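Long-range contact in membrane protein, putative (Geobacter sulfurreducens PCA, PDB 2QYB), which is a putative membrane protein of the sodium:solute symporter family, probably with transport and phosphatase activities, represented here by its GAF domain: residues F33-A38 with L126-R131. Numbering follows the deposited sequence.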
ATOM      1  N   PHE A  33       8.370  -4.732  16.560  1.00 36.74           N
ATOM      2  CA  PHE A  33       7.671  -4.509  17.829  1.00 36.27           C
ATOM      3  C   PHE A  33       6.329  -5.186  17.890  1.00 36.19           C
ATOM      4  O   PHE A  33       5.735  -5.539  16.861  1.00 35.60           O
ATOM      5  CB  PHE A  33       7.509  -3.022  18.104  1.00 35.68           C
ATOM      6  CG  PHE A  33       8.818  -2.267  18.192  1.00 35.05           C
ATOM      7  CD1 PHE A  33       9.604  -2.336  19.341  1.00 34.81           C
ATOM      8  CD2 PHE A  33       9.248  -1.468  17.142  1.00 33.94           C
ATOM      9  CE1 PHE A  33      10.794  -1.638  19.452  1.00 33.45           C
ATOM     10  CE2 PHE A  33      10.461  -0.759  17.240  1.00 34.56           C
ATOM     11  CZ  PHE A  33      11.234  -0.858  18.395  1.00 34.22           C
ATOM     12  N   LYS A  34       5.848  -5.353  19.126  1.00 37.48           N
ATOM     13  CA  LYS A  34       4.527  -5.972  19.408  1.00 37.68           C
ATOM     14  C   LYS A  34       3.351  -5.050  19.121  1.00 37.30           C
ATOM     15  O   LYS A  34       2.445  -4.942  19.944  1.00 38.06           O
ATOM     16  CB  LYS A  34       4.458  -6.452  20.867  1.00 38.19           C
ATOM     17  CG  LYS A  34       5.558  -7.445  21.227  1.00 39.37           C
ATOM     18  CD  LYS A  34       5.533  -7.809  22.714  1.00 39.46           C
ATOM     19  CE  LYS A  34       6.794  -8.645  23.083  1.00 40.27           C
ATOM     20  NZ  LYS A  34       6.629  -9.242  24.448  1.00 41.26           N
ATOM     21  N   LEU A  35       3.389  -4.394  17.955  1.00 37.06           N
ATOM     22  CA  LEU A  35       2.294  -3.612  17.419  1.00 36.91           C
ATOM     23  C   LEU A  35       1.596  -4.501  16.400  1.00 37.24           C
ATOM     24  O   LEU A  35       2.245  -5.317  15.725  1.00 37.96           O
ATOM     25  CB  LEU A  35       2.818  -2.373  16.710  1.00 36.38           C
ATOM     26  CG  LEU A  35       3.363  -1.300  17.628  1.00 35.67           C
ATOM     27  CD1 LEU A  35       4.082  -0.266  16.795  1.00 32.03           C
ATOM     28  CD2 LEU A  35       2.239  -0.686  18.500  1.00 31.34           C
ATOM     29  N   ASP A  36       0.291  -4.339  16.277  1.00 36.14           N
ATOM     30  CA  ASP A  36      -0.480  -5.136  15.351  1.00 35.45           C
ATOM     31  C   ASP A  36      -1.077  -4.276  14.263  1.00 34.83           C
ATOM     32  O   ASP A  36      -1.515  -4.803  13.252  1.00 35.41           O
ATOM     33  CB  ASP A  36      -1.609  -5.843  16.092  1.00 35.99           C
ATOM     34  CG  ASP A  36      -1.097  -6.845  17.066  1.00 37.33           C
ATOM     35  OD1 ASP A  36      -0.668  -7.923  16.611  1.00 43.09           O
ATOM     36  OD2 ASP A  36      -1.099  -6.564  18.282  1.00 38.86           O
ATOM     37  N   LEU A  37      -1.112  -2.961  14.455  1.00 33.88           N
ATOM     38  CA  LEU A  37      -1.620  -2.072  13.401  1.00 33.15           C
ATOM     39  C   LEU A  37      -0.949  -0.730  13.562  1.00 31.40           C
ATOM     40  O   LEU A  37      -0.652  -0.344  14.680  1.00 29.70           O
ATOM     41  CB  LEU A  37      -3.146  -1.942  13.475  1.00 32.76           C
ATOM     42  CG  LEU A  37      -3.845  -1.021  12.456  1.00 33.61           C
ATOM     43  CD1 LEU A  37      -3.754  -1.477  10.987  1.00 33.49           C
ATOM     44  CD2 LEU A  37      -5.323  -0.898  12.874  1.00 34.46           C
ATOM     45  N   ALA A  38      -0.682  -0.079  12.423  1.00 30.05           N
ATOM     46  CA  ALA A  38      -0.066   1.228  12.354  1.00 29.10           C
ATOM     47  C   ALA A  38      -0.712   1.956  11.189  1.00 28.70           C
ATOM     48  O   ALA A  38      -0.888   1.383  10.135  1.00 28.21           O
ATOM     49  CB  ALA A  38       1.493   1.127  12.147  1.00 27.94           C
ATOM     50  N   LEU A 126       0.756   9.687  13.151  1.00 28.20           N
ATOM     51  CA  LEU A 126       1.134   8.318  13.155  1.00 28.22           C
ATOM     52  C   LEU A 126       0.394   7.679  14.324  1.00 27.91           C
ATOM     53  O   LEU A 126       0.635   8.062  15.444  1.00 27.43           O
ATOM     54  CB  LEU A 126       2.669   8.192  13.337  1.00 27.93           C
ATOM     55  CG  LEU A 126       3.195   6.804  13.684  1.00 28.32           C
ATOM     56  CD1 LEU A 126       2.823   5.810  12.539  1.00 26.46           C
ATOM     57  CD2 LEU A 126       4.737   6.782  14.076  1.00 27.54           C
ATOM     58  N   SER A 127      -0.513   6.738  14.043  1.00 27.82           N
ATOM     59  CA  SER A 127      -1.326   6.044  15.056  1.00 28.77           C
ATOM     60  C   SER A 127      -0.880   4.604  15.117  1.00 29.05           C
ATOM     61  O   SER A 127      -0.743   3.974  14.079  1.00 28.54           O
ATOM     62  CB  SER A 127      -2.825   6.060  14.689  1.00 28.25           C
ATOM     63  OG  SER A 127      -3.276   7.368  14.298  1.00 29.99           O
ATOM     64  N   VAL A 128      -0.689   4.056  16.309  1.00 30.46           N
ATOM     65  CA  VAL A 128      -0.250   2.655  16.445  1.00 31.09           C
ATOM     66  C   VAL A 128      -1.000   1.902  17.537  1.00 32.37           C
ATOM     67  O   VAL A 128      -1.323   2.440  18.581  1.00 33.08           O
ATOM     68  CB  VAL A 128       1.270   2.583  16.733  1.00 31.22           C
ATOM     69  CG1 VAL A 128       2.041   3.282  15.621  1.00 32.74           C
ATOM     70  CG2 VAL A 128       1.619   3.255  18.065  1.00 32.41           C
ATOM     71  N   PHE A 129      -1.214   0.620  17.310  1.00 33.38           N
ATOM     72  CA  PHE A 129      -2.107  -0.180  18.148  1.00 33.61           C
ATOM     73  C   PHE A 129      -1.509  -1.551  18.377  1.00 33.53           C
ATOM     74  O   PHE A 129      -1.026  -2.159  17.465  1.00 34.53           O
ATOM     75  CB  PHE A 129      -3.441  -0.355  17.429  1.00 32.24           C
ATOM     76  CG  PHE A 129      -4.063   0.926  16.993  1.00 33.31           C
ATOM     77  CD1 PHE A 129      -5.066   1.550  17.801  1.00 33.33           C
ATOM     78  CD2 PHE A 129      -3.684   1.523  15.775  1.00 30.33           C
ATOM     79  CE1 PHE A 129      -5.654   2.720  17.407  1.00 29.40           C
ATOM     80  CE2 PHE A 129      -4.262   2.689  15.387  1.00 29.68           C
ATOM     81  CZ  PHE A 129      -5.249   3.307  16.197  1.00 30.19           C
ATOM     82  N   SER A 130      -1.531  -2.020  19.599  1.00 35.08           N
ATOM     83  CA  SER A 130      -1.231  -3.413  19.901  1.00 36.31           C
ATOM     84  C   SER A 130      -2.521  -4.137  20.364  1.00 37.05           C
ATOM     85  O   SER A 130      -3.188  -3.683  21.258  1.00 35.59           O
ATOM     86  CB  SER A 130      -0.170  -3.492  20.996  1.00 35.66           C
ATOM     87  OG  SER A 130       0.025  -4.823  21.435  1.00 34.32           O
ATOM     88  N   ARG A 131      -2.852  -5.244  19.699  1.00 38.83           N
ATOM     89  CA  ARG A 131      -3.794  -6.243  20.214  1.00 40.74           C
ATOM     90  C   ARG A 131      -3.081  -7.311  21.071  1.00 41.40           C
ATOM     91  O   ARG A 131      -3.677  -8.346  21.422  1.00 41.16           O
ATOM     92  CB  ARG A 131      -4.551  -6.904  19.049  1.00 40.36           C
ATOM     93  CG  ARG A 131      -5.473  -5.923  18.358  1.00 42.82           C
ATOM     94  CD  ARG A 131      -6.295  -6.544  17.276  1.00 43.75           C
ATOM     95  NE  ARG A 131      -5.447  -6.820  16.127  1.00 47.51           N
ATOM     96  CZ  ARG A 131      -5.331  -6.046  15.045  1.00 49.13           C
ATOM     97  NH1 ARG A 131      -6.048  -4.922  14.926  1.00 49.33           N
ATOM     98  NH2 ARG A 131      -4.506  -6.432  14.055  1.00 49.41           N
TER
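With CG beside its own backbone N (chi1 -66°), Asp36 turns its carboxylate onto the backbone of Arg131: OD2 accepts the N-H of Arg131 at 2.6 Å, on its anti side and 27° out of the carboxylate plane. OD2 also takes a hydrogen bond from Thr132 OG1, so two donors grip this one oxygen where strand 124-130 ends. One face of the Arg131 guanidinium lies over Asp36 CB, with NH2 3.6 Å from that carbon; NH2 itself is bonded to Lys57 O. An alanine in place of Asp36 would probably leave the Arg131 N-H and the Thr132 hydroxyl without this acceptor. Two residues, Asp36 and Leu37, stand opposite the single Phe129, a classic beta bulge formed as strand 37-43 joins 124-130 in the antiparallel sheet of the GAF domain. Phe129 O receives both N-H groups, from Asp36 N at 2.8 Å and Leu37 N at 3.1 Å, while Phe129 N returns a bond to Leu37 O. That same Leu37 O lies in plane at the edge of the Phe129 ring, 3.7 Å from CD2. The Leu37 and Phe129 side chains run side by side, Leu37 CD2 4.1 Å from Phe129 CD2. On the face that carries Val128 and Ala38, Leu35 reaches in from the loop before the strand, its CD2 3.8 Å from Val128 CB, and itself packs on Leu29 and Leu30 of helix 10-32.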